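Local coordinates for core protein VP4 (Bluetongue virus, PDB 2JHP) that caps the viral RNA as a multifunctional enzyme containing methyltransferase domains, and forms part of the inner capsid, at residues V187-E191 against R214-W220; K256-R260 against Y345-R350. All coordinates share one frame. Numbering follows the deposited sequence.

Interaction 1: residues V187-E191 against R214-W220; sequences VYSAE and RFRRVLW
Val187, which leaves helical conformation just after helix 178-186 (phi/psi -81/114), buries the most surface here. Its CB points toward 214-220. In the t rotamer, Val187 CG1 lies 4.3 Å from Val218 CG2 and Val187 CG2 3.9 Å from Trp220 CH2; Phe207 of helix 202-210 adds to the apolar patch. The backbones converge, from 7.1 Å between the CA atoms of Tyr188 and Arg214 to 4.8 Å between those of Glu191 and Val218. There Glu191 O accepts a nearly linear hydrogen bond from Leu219 N (2.7 Å, 174°), with Val218 CA 3.5 Å from the same oxygen in a CA-H...O contact. This bond begins the parallel pairing of strand 192-196 with 219-223, joined by the first beta-alpha-beta crossover of a Rossmann-like class I methyltransferase fold. Helix 212-216 ends in a turn: Phe215 O accepts hydrogen bonds from Val218 N (3.0 Å) and Trp220 NE1 (3.2 Å). Arg214 (chi1-chi3 p, t, p) lays CD 3.9 Å from Val187 O and NH2 4.1 Å from Tyr188 CD1, at the ring edge; NH1 hydrogen-bonds O6 of the bound guanine. Glu191 CB points away, and OE2 accepts from Glu259 N and His347 NE2.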
loop_
_atom_site.group_PDB
_atom_site.type_symbol
_atom_site.label_atom_id
_atom_site.label_comp_id
_atom_site.label_asym_id
_atom_site.label_seq_id
_atom_site.Cartn_x
_atom_site.Cartn_y
_atom_site.Cartn_z
ATOM N N VAL A 187 -8.708 2.929 18.724
ATOM C CA VAL A 187 -9.152 4.214 18.162
ATOM C C VAL A 187 -8.931 4.246 16.648
ATOM O O VAL A 187 -7.792 4.215 16.181
ATOM C CB VAL A 187 -8.441 5.427 18.820
ATOM C CG1 VAL A 187 -8.907 6.755 18.187
ATOM C CG2 VAL A 187 -8.656 5.446 20.333
ATOM N N TYR A 188 -10.023 4.292 15.890
ATOM C CA TYR A 188 -9.950 4.445 14.419
ATOM C C TYR A 188 -11.118 5.231 13.788
ATOM O O TYR A 188 -10.893 6.196 13.078
ATOM C CB TYR A 188 -9.769 3.092 13.711
ATOM C CG TYR A 188 -9.913 3.201 12.210
ATOM C CD1 TYR A 188 -8.951 3.888 11.433
ATOM C CD2 TYR A 188 -11.011 2.651 11.553
ATOM C CE1 TYR A 188 -9.072 4.008 10.070
ATOM C CE2 TYR A 188 -11.139 2.775 10.167
ATOM C CZ TYR A 188 -10.158 3.457 9.447
ATOM O OH TYR A 188 -10.262 3.580 8.080
ATOM N N SER A 189 -12.347 4.785 14.034
ATOM C CA SER A 189 -13.538 5.366 13.396
ATOM C C SER A 189 -14.490 6.061 14.353
ATOM O O SER A 189 -15.409 6.743 13.909
ATOM C CB SER A 189 -14.308 4.326 12.551
ATOM O OG SER A 189 -14.963 3.357 13.353
ATOM N N ALA A 190 -14.272 5.893 15.656
ATOM C CA ALA A 190 -15.113 6.539 16.668
ATOM C C ALA A 190 -14.916 8.056 16.666
ATOM O O ALA A 190 -13.778 8.527 16.716
ATOM C CB ALA A 190 -14.819 5.975 18.040
ATOM N N GLU A 191 -16.021 8.804 16.604
ATOM C CA GLU A 191 -15.994 10.266 16.738
ATOM C C GLU A 191 -16.000 10.693 18.193
ATOM O O GLU A 191 -15.591 11.808 18.517
ATOM C CB GLU A 191 -17.201 10.909 16.068
ATOM C CG GLU A 191 -17.364 10.569 14.603
ATOM C CD GLU A 191 -18.806 10.685 14.167
ATOM O OE1 GLU A 191 -19.233 11.805 13.803
ATOM O OE2 GLU A 191 -19.508 9.651 14.200
ATOM N N ARG A 214 -5.752 11.440 14.851
ATOM C CA ARG A 214 -6.904 10.736 15.395
ATOM C C ARG A 214 -7.276 11.163 16.801
ATOM O O ARG A 214 -8.430 10.990 17.210
ATOM C CB ARG A 214 -6.778 9.215 15.292
ATOM C CG ARG A 214 -5.426 8.647 15.535
ATOM C CD ARG A 214 -5.446 7.163 15.197
ATOM N NE ARG A 214 -5.682 6.894 13.777
ATOM C CZ ARG A 214 -5.068 5.935 13.081
ATOM N NH1 ARG A 214 -4.168 5.148 13.668
ATOM N NH2 ARG A 214 -5.339 5.766 11.788
ATOM N N PHE A 215 -6.321 11.736 17.533
ATOM C CA PHE A 215 -6.664 12.394 18.789
ATOM C C PHE A 215 -7.611 13.574 18.542
ATOM O O PHE A 215 -8.722 13.603 19.080
ATOM C CB PHE A 215 -5.434 12.845 19.571
ATOM C CG PHE A 215 -5.777 13.562 20.845
ATOM C CD1 PHE A 215 -6.167 12.843 21.978
ATOM C CD2 PHE A 215 -5.749 14.960 20.909
ATOM C CE1 PHE A 215 -6.503 13.499 23.166
ATOM C CE2 PHE A 215 -6.077 15.636 22.092
ATOM C CZ PHE A 215 -6.453 14.903 23.226
ATOM N N ARG A 216 -7.175 14.520 17.710
ATOM C CA ARG A 216 -7.966 15.718 17.402
ATOM C C ARG A 216 -9.365 15.437 16.843
ATOM O O ARG A 216 -10.310 16.155 17.171
ATOM C CB ARG A 216 -7.205 16.674 16.481
ATOM C CG ARG A 216 -6.503 17.792 17.236
ATOM C CD ARG A 216 -6.185 18.998 16.341
ATOM N NE ARG A 216 -4.908 18.931 15.611
ATOM C CZ ARG A 216 -3.839 18.199 15.945
ATOM N NH1 ARG A 216 -3.836 17.425 17.035
ATOM N NH2 ARG A 216 -2.752 18.248 15.180
ATOM N N ARG A 217 -9.498 14.393 16.023
ATOM C CA ARG A 217 -10.787 14.049 15.411
ATOM C C ARG A 217 -11.777 13.371 16.387
ATOM O O ARG A 217 -12.909 13.033 16.009
ATOM C CB ARG A 217 -10.583 13.170 14.175
ATOM C CG ARG A 217 -9.729 13.766 13.060
ATOM C CD ARG A 217 -9.819 12.928 11.775
ATOM N NE ARG A 217 -9.825 11.479 12.035
ATOM C CZ ARG A 217 -8.740 10.707 12.150
ATOM N NH1 ARG A 217 -7.517 11.223 12.022
ATOM N NH2 ARG A 217 -8.881 9.404 12.389
ATOM N N VAL A 218 -11.363 13.180 17.637
ATOM C CA VAL A 218 -12.196 12.467 18.594
ATOM C C VAL A 218 -12.639 13.370 19.738
ATOM O O VAL A 218 -11.861 14.190 20.223
ATOM C CB VAL A 218 -11.469 11.206 19.108
ATOM C CG1 VAL A 218 -12.059 10.707 20.432
ATOM C CG2 VAL A 218 -11.503 10.121 18.041
ATOM N N LEU A 219 -13.898 13.239 20.143
ATOM C CA LEU A 219 -14.366 13.895 21.356
ATOM C C LEU A 219 -14.239 12.948 22.559
ATOM O O LEU A 219 -14.853 11.881 22.601
ATOM C CB LEU A 219 -15.793 14.432 21.200
ATOM C CG LEU A 219 -16.357 15.160 22.428
ATOM C CD1 LEU A 219 -15.457 16.326 22.845
ATOM C CD2 LEU A 219 -17.803 15.627 22.206
ATOM N N TRP A 220 -13.429 13.363 23.528
ATOM C CA TRP A 220 -13.040 12.524 24.652
ATOM C C TRP A 220 -13.776 12.887 25.939
ATOM O O TRP A 220 -13.487 13.910 26.548
ATOM C CB TRP A 220 -11.541 12.687 24.895
ATOM C CG TRP A 220 -10.688 12.261 23.764
ATOM C CD1 TRP A 220 -10.198 13.044 22.757
ATOM C CD2 TRP A 220 -10.209 10.940 23.520
ATOM N NE1 TRP A 220 -9.441 12.286 21.896
ATOM C CE2 TRP A 220 -9.433 10.987 22.340
ATOM C CE3 TRP A 220 -10.370 9.715 24.175
ATOM C CZ2 TRP A 220 -8.814 9.857 21.805
ATOM C CZ3 TRP A 220 -9.747 8.581 23.639
ATOM C CH2 TRP A 220 -8.974 8.671 22.465
#

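Interaction 2: residues K256-R260 against Y345-R350; sequences KRVER and YSHVDR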
loop_
_atom_site.group_PDB
_atom_site.type_symbol
_atom_site.label_atom_id
_atom_site.label_comp_id
_atom_site.label_asym_id
_atom_site.label_seq_id
_atom_site.Cartn_x
_atom_site.Cartn_y
_atom_site.Cartn_z
ATOM N N LYS A 256 -28.009 14.036 17.409
ATOM C CA LYS A 256 -27.002 13.957 16.346
ATOM C C LYS A 256 -26.359 12.564 16.290
ATOM O O LYS A 256 -26.002 11.981 17.317
ATOM C CB LYS A 256 -25.929 15.046 16.511
ATOM C CG LYS A 256 -24.986 15.201 15.314
ATOM C CD LYS A 256 -24.135 16.469 15.403
ATOM C CE LYS A 256 -24.869 17.694 14.857
ATOM N NZ LYS A 256 -25.143 17.603 13.391
ATOM N N ARG A 257 -26.227 12.058 15.066
ATOM C CA ARG A 257 -25.690 10.740 14.760
ATOM C C ARG A 257 -24.178 10.703 14.998
ATOM O O ARG A 257 -23.457 11.590 14.545
ATOM C CB ARG A 257 -25.985 10.453 13.287
ATOM C CG ARG A 257 -25.923 9.008 12.843
ATOM C CD ARG A 257 -26.057 8.940 11.322
ATOM N NE ARG A 257 -24.857 9.458 10.662
ATOM C CZ ARG A 257 -24.737 9.664 9.353
ATOM N NH1 ARG A 257 -25.746 9.399 8.531
ATOM N NH2 ARG A 257 -23.597 10.135 8.864
ATOM N N VAL A 258 -23.703 9.686 15.711
ATOM C CA VAL A 258 -22.277 9.521 15.965
ATOM C C VAL A 258 -21.883 8.059 16.213
ATOM O O VAL A 258 -22.681 7.262 16.705
ATOM C CB VAL A 258 -21.775 10.388 17.166
ATOM C CG1 VAL A 258 -21.529 11.838 16.735
ATOM C CG2 VAL A 258 -22.747 10.311 18.353
ATOM N N GLU A 259 -20.651 7.713 15.858
ATOM C CA GLU A 259 -20.084 6.455 16.308
ATOM C C GLU A 259 -19.392 6.729 17.624
ATOM O O GLU A 259 -18.475 7.558 17.690
ATOM C CB GLU A 259 -19.105 5.864 15.299
ATOM C CG GLU A 259 -18.515 4.563 15.794
ATOM C CD GLU A 259 -17.598 3.872 14.807
ATOM O OE1 GLU A 259 -17.596 4.224 13.605
ATOM O OE2 GLU A 259 -16.875 2.954 15.248
ATOM N N ARG A 260 -19.866 6.056 18.667
ATOM C CA ARG A 260 -19.295 6.167 20.001
ATOM C C ARG A 260 -18.581 4.873 20.372
ATOM O O ARG A 260 -19.044 3.784 20.031
ATOM C CB ARG A 260 -20.376 6.470 21.032
ATOM C CG ARG A 260 -21.122 7.770 20.820
ATOM C CD ARG A 260 -22.224 7.940 21.871
ATOM N NE ARG A 260 -23.234 8.919 21.478
ATOM C CZ ARG A 260 -24.439 8.607 21.006
ATOM N NH1 ARG A 260 -24.790 7.335 20.848
ATOM N NH2 ARG A 260 -25.288 9.573 20.669
ATOM N N TYR A 345 -24.529 3.203 15.890
ATOM C CA TYR A 345 -24.009 3.722 14.629
ATOM C C TYR A 345 -22.493 3.524 14.537
ATOM O O TYR A 345 -21.769 3.694 15.525
ATOM C CB TYR A 345 -24.404 5.186 14.426
ATOM C CG TYR A 345 -23.979 5.732 13.092
ATOM C CD1 TYR A 345 -22.788 6.435 12.962
ATOM C CD2 TYR A 345 -24.751 5.524 11.951
ATOM C CE1 TYR A 345 -22.377 6.939 11.726
ATOM C CE2 TYR A 345 -24.350 6.021 10.707
ATOM C CZ TYR A 345 -23.163 6.731 10.606
ATOM O OH TYR A 345 -22.755 7.237 9.394
ATOM N N SER A 346 -22.037 3.136 13.344
ATOM C CA SER A 346 -20.628 2.840 13.088
ATOM C C SER A 346 -20.274 3.105 11.632
ATOM O O SER A 346 -21.014 2.725 10.730
ATOM C CB SER A 346 -20.309 1.388 13.444
ATOM O OG SER A 346 -19.028 1.015 12.967
ATOM N N HIS A 347 -19.135 3.751 11.409
ATOM C CA HIS A 347 -18.644 4.001 10.055
ATOM C C HIS A 347 -18.013 2.746 9.435
ATOM O O HIS A 347 -17.739 2.712 8.239
ATOM C CB HIS A 347 -17.651 5.161 10.044
ATOM C CG HIS A 347 -18.179 6.418 10.661
ATOM N ND1 HIS A 347 -19.122 7.221 10.041
ATOM C CD2 HIS A 347 -17.880 7.025 11.835
ATOM C CE1 HIS A 347 -19.380 8.262 10.815
ATOM N NE2 HIS A 347 -18.641 8.165 11.909
ATOM N N VAL A 348 -17.789 1.721 10.251
ATOM C CA VAL A 348 -17.265 0.452 9.771
ATOM C C VAL A 348 -18.281 -0.643 10.054
ATOM O O VAL A 348 -18.730 -0.807 11.199
ATOM C CB VAL A 348 -15.914 0.082 10.447
ATOM C CG1 VAL A 348 -15.490 -1.341 10.088
ATOM C CG2 VAL A 348 -14.822 1.067 10.044
ATOM N N ASP A 349 -18.623 -1.396 9.009
ATOM C CA ASP A 349 -19.480 -2.561 9.168
ATOM C C ASP A 349 -18.749 -3.716 9.888
ATOM O O ASP A 349 -18.010 -4.496 9.266
ATOM C CB ASP A 349 -20.042 -3.013 7.817
ATOM C CG ASP A 349 -21.028 -4.142 7.949
ATOM O OD1 ASP A 349 -21.301 -4.564 9.097
ATOM O OD2 ASP A 349 -21.523 -4.607 6.900
ATOM N N ARG A 350 -18.975 -3.812 11.195
ATOM C CA ARG A 350 -18.384 -4.868 11.996
ATOM C C ARG A 350 -19.348 -6.018 12.255
ATOM O O ARG A 350 -19.137 -6.787 13.177
ATOM C CB ARG A 350 -17.863 -4.306 13.323
ATOM C CG ARG A 350 -16.671 -3.370 13.174
ATOM C CD ARG A 350 -16.203 -2.832 14.497
ATOM N NE ARG A 350 -15.156 -1.845 14.275
ATOM C CZ ARG A 350 -15.361 -0.530 14.203
ATOM N NH1 ARG A 350 -16.586 -0.016 14.354
ATOM N NH2 ARG A 350 -14.331 0.274 13.975
HETATM O O HOH W 1 -22.242 4.336 18.089
#
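With chi1 and chi2 both t, Glu259 extends its carboxylate to the 345-350 loop. Glu259 OE1 accepts a hydrogen bond from His347 N (2.7 Å, 166°), and Glu259 OE2 forms a salt bridge with Arg350 NH1 (3.1 Å). Arg350 is held further by His391 ND1 and Leu390 O, and His347 NE2 bonds to Glu191. Water 1 accepts from Arg260 N (3.0 Å) and lies 2.7 Å from Tyr345 O, to which it can donate; the same carbonyl oxygen makes a CA-H...O contact with Glu259 CA at 3.3 Å. In the methyltransferase fold, the contact joins the loop entering the central strand 260-264 to the loop leaving 335-341, which runs antiparallel to its neighbours in the sheet; the segments are 85 residues apart. Within 345-350, Ser346 OG donates to Val348 O (2.6 Å), across His347. Farther out, Arg257 CD lies over the face of the Tyr345 ring, 3.7 Å from its centroid, in a CH-pi contact. Arg257 NH2 comes within 3.1 Å of Tyr345 OH, but the hydroxyl lies over the guanidinium face, where the angle is too poor for a hydrogen bond. Tyr345 CB packs 3.5 Å from Val258 O.

Overall arrangement
Both contacts lie in the same methyltransferase domain, their centres about 12 Å apart, and both run from interior to surface: in interaction 1 Val187 and Trp220 are buried and Arg217 exposed; in interaction 2 Glu259, His347 and Arg350 are buried, while Arg257 is at the surface. Interaction 1 combines apolar packing with the start of parallel strand pairing, and its Arg214 reaches a bound guanine; interaction 2 joins two loops through a carboxylate and bridging water. Their junction is direct: Glu191 and Glu259 also pair through their backbones, bringing strands 192-196 and 260-264 side by side. Ser189 OG bonds to the Glu259 carboxylate and Arg350 NH2, so 187-191 contributes to the polar network of interaction 2.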